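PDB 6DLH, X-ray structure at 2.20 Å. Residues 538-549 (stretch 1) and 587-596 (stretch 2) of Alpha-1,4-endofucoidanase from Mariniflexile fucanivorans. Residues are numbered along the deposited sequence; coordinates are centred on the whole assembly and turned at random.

Stretch 1 (538-549) VLAKATALKDYG
Stretch 2, residues 587-596: WRLSGMPTAA

The two stretches run antiparallel, with CA atoms nearest at Ala544 and Thr594 (4.6 Å), Asp547 and Met592 (4.6 Å), and Tyr548 and Ser590 (4.7 Å). Stretch 1 is extended through the strand residues Ala542 and Thr543, then bends in a type II turn from Thr543 to Lys546, with phi/psi of -58/140° at Ala544 and 63/39° at Leu545. Stretch 2 runs as a strand through Arg588 and Leu589, then passes through Ser590, Gly591 (109/160°) and an extended Met592-Pro593 pair, and enters a 3-10 segment at Ala595. Gly591 suits its place because, at these angles, a CB would be jammed against the carbonyl oxygen of Ser590.

Backbone hydrogen bonds fix the register. Leu545 N donates to Pro593 O at 2.7 Å, almost perfectly straight at 179°, and Tyr548 N donates to Gly591 O at 2.8 Å and 156°. Proline has no amide hydrogen to give, but its carbonyl remains free to accept. Weaker CA-H...O contacts reinforce the pairing: Ala544 CA to Pro593 O (3.5 Å), Ser590 CA to Tyr548 O (3.3 Å) and Gly549 CA to Leu589 O (3.5 Å).

Polar side chains add links near the Tyr548 end. Arg588 is long enough to reach across, although its CB points sideways: with chi1 t, chi2 near 92°, chi3 t and chi4 near -92°, its NH2 donates to Tyr548 O at 3.3 Å, that oxygen lying near the guanidinium plane. Asp547, chi1 m, points its CB away, yet one water bridges the gap, donating to Asp547 OD1 (2.7 Å) and accepting from Gly591 N (2.8 Å).

The two stretches bury 641 Å² between them, both sides summed, and apolar side chains pack within this contact. Tyr548, chi1 t and chi2 73°, directs its CB toward stretch 2; its CE2 lies 4.1 Å from Leu589 CB, while Tyr548 OH donates to Ala540 O at 2.8 Å, so this buried aromatic also satisfies its hydroxyl. Leu589 and Leu539, both m,t, meet closely, CD1 of Leu589 to CD1 of Leu539 at 3.4 Å. The Pro593 ring, C-gamma endo, gives a compact apolar surface, its CG 4.0 Å from Ala542 CB. Small Ala544 fits snugly, its CB 3.6 Å from Thr594 C. Leu545, m,t, points its CB away, but its CD2 comes within 4.3 Å of Thr594 CA. Met592, extended t,t then m, lays its flexible chain along the turn, with CG 3.7 Å from Leu545 CA. Close contacts with polar atoms accompany this packing: Pro593 CG to Thr543 O (3.3 Å), Met592 CG to Lys546 N (3.4 Å) and Met592 CE to Asp547 OD2 (3.8 Å).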

ATOM      1  N   VAL A 538       2.122 -27.834  -0.890  1.00 46.38           N
ATOM      2  CA  VAL A 538       0.689 -27.793  -1.136  1.00 45.71           C
ATOM      3  C   VAL A 538       0.226 -26.361  -0.877  1.00 45.84           C
ATOM      4  O   VAL A 538       0.399 -25.834   0.219  1.00 46.47           O
ATOM      5  CB  VAL A 538      -0.059 -28.825  -0.263  1.00 44.45           C
ATOM      6  CG1 VAL A 538      -1.558 -28.842  -0.537  1.00 44.24           C
ATOM      7  CG2 VAL A 538       0.520 -30.226  -0.419  1.00 45.11           C
ATOM      8  N   LEU A 539      -0.322 -25.717  -1.910  1.00 46.22           N
ATOM      9  CA  LEU A 539      -0.808 -24.355  -1.759  1.00 45.70           C
ATOM     10  C   LEU A 539      -2.323 -24.393  -1.591  1.00 45.56           C
ATOM     11  O   LEU A 539      -2.932 -25.449  -1.736  1.00 43.27           O
ATOM     12  CB  LEU A 539      -0.396 -23.526  -2.981  1.00 43.55           C
ATOM     13  CG  LEU A 539       1.105 -23.404  -3.247  1.00 43.72           C
ATOM     14  CD1 LEU A 539       1.351 -22.524  -4.462  1.00 43.52           C
ATOM     15  CD2 LEU A 539       1.850 -22.853  -2.038  1.00 42.75           C
ATOM     16  N   ALA A 540      -2.915 -23.233  -1.277  1.00 46.74           N
ATOM     17  CA  ALA A 540      -4.359 -23.116  -1.146  1.00 48.38           C
ATOM     18  C   ALA A 540      -5.020 -23.500  -2.468  1.00 47.80           C
ATOM     19  O   ALA A 540      -4.449 -23.287  -3.538  1.00 46.93           O
ATOM     20  CB  ALA A 540      -4.737 -21.718  -0.716  1.00 48.51           C
ATOM     21  N   LYS A 541      -6.227 -24.065  -2.367  1.00 48.21           N
ATOM     22  CA  LYS A 541      -6.902 -24.659  -3.508  1.00 47.26           C
ATOM     23  C   LYS A 541      -7.460 -23.566  -4.418  1.00 48.07           C
ATOM     24  O   LYS A 541      -7.878 -22.508  -3.952  1.00 52.09           O
ATOM     25  CB  LYS A 541      -7.956 -25.672  -3.044  1.00 49.02           C
ATOM     26  CG  LYS A 541      -9.025 -25.150  -2.093  1.00 52.04           C
ATOM     27  CD  LYS A 541      -9.734 -26.264  -1.345  1.00 55.64           C
ATOM     28  N   ALA A 542      -7.428 -23.841  -5.729  1.00 47.27           N
ATOM     29  CA  ALA A 542      -8.010 -22.984  -6.748  1.00 46.72           C
ATOM     30  C   ALA A 542      -9.469 -23.379  -6.957  1.00 44.52           C
ATOM     31  O   ALA A 542      -9.909 -24.407  -6.456  1.00 46.88           O
ATOM     32  CB  ALA A 542      -7.223 -23.108  -8.031  1.00 42.52           C
ATOM     33  N   THR A 543     -10.206 -22.532  -7.682  1.00 45.19           N
ATOM     34  CA  THR A 543     -11.559 -22.822  -8.126  1.00 44.13           C
ATOM     35  C   THR A 543     -11.632 -22.541  -9.623  1.00 47.67           C
ATOM     36  O   THR A 543     -11.121 -21.522 -10.085  1.00 46.61           O
ATOM     37  CB  THR A 543     -12.584 -21.977  -7.359  1.00 43.91           C
ATOM     38  OG1 THR A 543     -12.378 -22.178  -5.961  1.00 44.04           O
ATOM     39  CG2 THR A 543     -14.019 -22.295  -7.725  1.00 42.99           C
ATOM     40  N   ALA A 544     -12.247 -23.464 -10.375  1.00 48.32           N
ATOM     41  CA  ALA A 544     -12.422 -23.293 -11.808  1.00 45.89           C
ATOM     42  C   ALA A 544     -13.198 -22.006 -12.070  1.00 46.85           C
ATOM     43  O   ALA A 544     -14.128 -21.689 -11.335  1.00 49.69           O
ATOM     44  CB  ALA A 544     -13.156 -24.483 -12.372  1.00 46.50           C
ATOM     45  N   LEU A 545     -12.796 -21.275 -13.116  1.00 48.49           N
ATOM     46  CA  LEU A 545     -13.476 -20.061 -13.547  1.00 49.87           C
ATOM     47  C   LEU A 545     -13.411 -19.008 -12.438  1.00 49.67           C
ATOM     48  O   LEU A 545     -14.382 -18.297 -12.187  1.00 48.74           O
ATOM     49  CB  LEU A 545     -14.928 -20.387 -13.934  1.00 48.76           C
ATOM     50  CG  LEU A 545     -15.124 -21.518 -14.950  1.00 48.20           C
ATOM     51  CD1 LEU A 545     -16.592 -21.671 -15.307  1.00 46.65           C
ATOM     52  CD2 LEU A 545     -14.294 -21.293 -16.208  1.00 44.96           C
ATOM     53  N   LYS A 546     -12.255 -18.938 -11.769  1.00 48.67           N
ATOM     54  CA  LYS A 546     -11.979 -17.940 -10.749  1.00 48.53           C
ATOM     55  C   LYS A 546     -10.478 -17.675 -10.737  1.00 47.29           C
ATOM     56  O   LYS A 546      -9.684 -18.612 -10.769  1.00 48.48           O
ATOM     57  CB  LYS A 546     -12.479 -18.406  -9.377  1.00 46.82           C
ATOM     58  CG  LYS A 546     -12.402 -17.360  -8.273  1.00 46.65           C
ATOM     59  CD  LYS A 546     -12.922 -17.843  -6.937  1.00 48.81           C
ATOM     60  CE  LYS A 546     -12.875 -16.776  -5.862  1.00 48.40           C
ATOM     61  NZ  LYS A 546     -11.482 -16.376  -5.539  1.00 49.29           N
ATOM     62  N   ASP A 547     -10.106 -16.392 -10.699  1.00 47.70           N
ATOM     63  CA  ASP A 547      -8.707 -15.996 -10.722  1.00 48.48           C
ATOM     64  C   ASP A 547      -8.014 -16.501  -9.460  1.00 45.88           C
ATOM     65  O   ASP A 547      -8.499 -16.291  -8.352  1.00 45.38           O
ATOM     66  CB  ASP A 547      -8.569 -14.487 -10.923  1.00 54.75           C
ATOM     67  CG  ASP A 547      -8.988 -14.050 -12.314  1.00 61.74           C
ATOM     68  OD1 ASP A 547      -8.232 -14.341 -13.264  1.00 67.74           O
ATOM     69  OD2 ASP A 547     -10.075 -13.445 -12.442  1.00 64.41           O
ATOM     70  N   TYR A 548      -6.882 -17.186  -9.650  1.00 42.08           N
ATOM     71  CA  TYR A 548      -6.149 -17.778  -8.547  1.00 40.91           C
ATOM     72  C   TYR A 548      -5.198 -16.732  -7.972  1.00 38.94           C
ATOM     73  O   TYR A 548      -4.736 -15.851  -8.690  1.00 36.49           O
ATOM     74  CB  TYR A 548      -5.416 -19.045  -9.005  1.00 39.51           C
ATOM     75  CG  TYR A 548      -4.661 -19.764  -7.915  1.00 39.40           C
ATOM     76  CD1 TYR A 548      -5.330 -20.488  -6.940  1.00 38.49           C
ATOM     77  CD2 TYR A 548      -3.277 -19.701  -7.844  1.00 38.82           C
ATOM     78  CE1 TYR A 548      -4.645 -21.149  -5.933  1.00 39.07           C
ATOM     79  CE2 TYR A 548      -2.576 -20.349  -6.838  1.00 39.02           C
ATOM     80  CZ  TYR A 548      -3.264 -21.076  -5.880  1.00 40.47           C
ATOM     81  OH  TYR A 548      -2.585 -21.716  -4.882  1.00 43.20           O
ATOM     82  N   GLY A 549      -4.918 -16.839  -6.671  1.00 38.38           N
ATOM     83  CA  GLY A 549      -3.991 -15.926  -6.025  1.00 39.44           C
ATOM     84  C   GLY A 549      -3.186 -16.625  -4.938  1.00 40.04           C
ATOM     85  O   GLY A 549      -3.750 -17.067  -3.939  1.00 41.49           O
ATOM     86  N   TRP A 587       7.053 -13.267  -5.494  1.00 34.47           N
ATOM     87  CA  TRP A 587       6.495 -13.734  -6.754  1.00 34.09           C
ATOM     88  C   TRP A 587       5.028 -14.081  -6.539  1.00 34.85           C
ATOM     89  O   TRP A 587       4.613 -14.376  -5.420  1.00 34.15           O
ATOM     90  CB  TRP A 587       7.282 -14.937  -7.292  1.00 33.11           C
ATOM     91  CG  TRP A 587       8.724 -14.648  -7.575  1.00 31.92           C
ATOM     92  CD1 TRP A 587       9.698 -14.333  -6.667  1.00 32.34           C
ATOM     93  CD2 TRP A 587       9.367 -14.655  -8.861  1.00 31.83           C
ATOM     94  NE1 TRP A 587      10.899 -14.146  -7.298  1.00 32.89           N
ATOM     95  CE2 TRP A 587      10.726 -14.332  -8.646  1.00 33.53           C
ATOM     96  CE3 TRP A 587       8.928 -14.889 -10.168  1.00 33.24           C
ATOM     97  CZ2 TRP A 587      11.644 -14.244  -9.692  1.00 34.74           C
ATOM     98  CZ3 TRP A 587       9.838 -14.803 -11.201  1.00 33.80           C
ATOM     99  CH2 TRP A 587      11.177 -14.489 -10.964  1.00 33.47           C
ATOM    100  N   ARG A 588       4.263 -14.062  -7.631  1.00 38.41           N
ATOM    101  CA  ARG A 588       2.823 -14.242  -7.569  1.00 41.57           C
ATOM    102  C   ARG A 588       2.403 -15.334  -8.549  1.00 40.32           C
ATOM    103  O   ARG A 588       2.803 -15.308  -9.710  1.00 41.84           O
ATOM    104  CB  ARG A 588       2.130 -12.917  -7.905  1.00 46.12           C
ATOM    105  CG  ARG A 588       0.657 -13.037  -8.269  1.00 51.10           C
ATOM    106  CD  ARG A 588      -0.277 -12.870  -7.083  1.00 57.65           C
ATOM    107  NE  ARG A 588      -1.651 -13.210  -7.433  1.00 60.57           N
ATOM    108  CZ  ARG A 588      -2.564 -12.348  -7.868  1.00 60.84           C
ATOM    109  NH1 ARG A 588      -2.257 -11.068  -8.002  1.00 59.76           N
ATOM    110  NH2 ARG A 588      -3.781 -12.773  -8.168  1.00 58.33           N
ATOM    111  N   LEU A 589       1.585 -16.274  -8.058  1.00 40.34           N
ATOM    112  CA  LEU A 589       0.924 -17.270  -8.887  1.00 40.12           C
ATOM    113  C   LEU A 589      -0.516 -16.836  -9.126  1.00 39.68           C
ATOM    114  O   LEU A 589      -1.253 -16.554  -8.184  1.00 41.08           O
ATOM    115  CB  LEU A 589       0.945 -18.634  -8.188  1.00 38.35           C
ATOM    116  CG  LEU A 589       2.320 -19.258  -7.960  1.00 37.64           C
ATOM    117  CD1 LEU A 589       2.190 -20.516  -7.120  1.00 35.67           C
ATOM    118  CD2 LEU A 589       3.007 -19.569  -9.283  1.00 36.46           C
ATOM    119  N   SER A 590      -0.907 -16.803 -10.399  1.00 41.14           N
ATOM    120  CA  SER A 590      -2.263 -16.437 -10.768  1.00 40.64           C
ATOM    121  C   SER A 590      -2.724 -17.337 -11.906  1.00 42.37           C
ATOM    122  O   SER A 590      -2.135 -18.391 -12.149  1.00 41.56           O
ATOM    123  CB  SER A 590      -2.361 -14.968 -11.138  1.00 39.74           C
ATOM    124  OG  SER A 590      -1.520 -14.655 -12.243  1.00 37.22           O
ATOM    125  N   GLY A 591      -3.760 -16.879 -12.615  1.00 43.73           N
ATOM    126  CA  GLY A 591      -4.342 -17.626 -13.715  1.00 42.28           C
ATOM    127  C   GLY A 591      -5.716 -18.151 -13.331  1.00 41.32           C
ATOM    128  O   GLY A 591      -6.043 -18.228 -12.149  1.00 43.16           O
ATOM    129  N   MET A 592      -6.514 -18.488 -14.348  1.00 44.23           N
ATOM    130  CA  MET A 592      -7.854 -19.010 -14.138  1.00 45.65           C
ATOM    131  C   MET A 592      -7.910 -20.448 -14.653  1.00 47.67           C
ATOM    132  O   MET A 592      -7.782 -20.682 -15.854  1.00 47.38           O
ATOM    133  CB  MET A 592      -8.889 -18.158 -14.879  1.00 45.59           C
ATOM    134  CG  MET A 592     -10.318 -18.542 -14.571  1.00 46.41           C
ATOM    135  SD  MET A 592     -11.523 -17.600 -15.539  1.00 50.61           S
ATOM    136  CE  MET A 592     -11.742 -16.162 -14.492  1.00 50.12           C
ATOM    137  N   PRO A 593      -8.063 -21.456 -13.761  1.00 48.58           N
ATOM    138  CA  PRO A 593      -8.350 -22.823 -14.193  1.00 49.55           C
ATOM    139  C   PRO A 593      -9.754 -22.932 -14.784  1.00 47.70           C
ATOM    140  O   PRO A 593     -10.605 -22.078 -14.546  1.00 48.02           O
ATOM    141  CB  PRO A 593      -8.250 -23.650 -12.900  1.00 49.64           C
ATOM    142  CG  PRO A 593      -8.493 -22.652 -11.785  1.00 48.67           C
ATOM    143  CD  PRO A 593      -7.937 -21.340 -12.299  1.00 47.92           C
ATOM    144  N   THR A 594      -9.965 -23.987 -15.575  1.00 49.10           N
ATOM    145  CA  THR A 594     -11.272 -24.332 -16.113  1.00 49.81           C
ATOM    146  C   THR A 594     -11.726 -25.619 -15.430  1.00 51.97           C
ATOM    147  O   THR A 594     -10.967 -26.208 -14.656  1.00 53.99           O
ATOM    148  CB  THR A 594     -11.214 -24.487 -17.642  1.00 50.33           C
ATOM    149  OG1 THR A 594     -10.517 -25.695 -17.955  1.00 51.37           O
ATOM    150  CG2 THR A 594     -10.542 -23.326 -18.344  1.00 44.37           C
ATOM    151  N   ALA A 595     -12.951 -26.061 -15.738  1.00 47.98           N
ATOM    152  CA  ALA A 595     -13.471 -27.310 -15.210  1.00 48.90           C
ATOM    153  C   ALA A 595     -12.579 -28.485 -15.621  1.00 49.84           C
ATOM    154  O   ALA A 595     -12.508 -29.488 -14.914  1.00 54.08           O
ATOM    155  CB  ALA A 595     -14.894 -27.498 -15.665  1.00 49.57           C
ATOM    156  N   ALA A 596     -11.875 -28.333 -16.747  1.00 46.92           N
ATOM    157  CA  ALA A 596     -10.953 -29.335 -17.259  1.00 51.29           C
ATOM    158  C   ALA A 596      -9.743 -29.510 -16.338  1.00 54.81           C
ATOM    159  O   ALA A 596      -9.045 -30.516 -16.441  1.00 57.89           O
ATOM    160  CB  ALA A 596     -10.518 -28.965 -18.659  1.00 50.51           C
TER
HETATM  161  O   HOH W   1      -5.695 -14.867 -12.404  1.00 47.79           O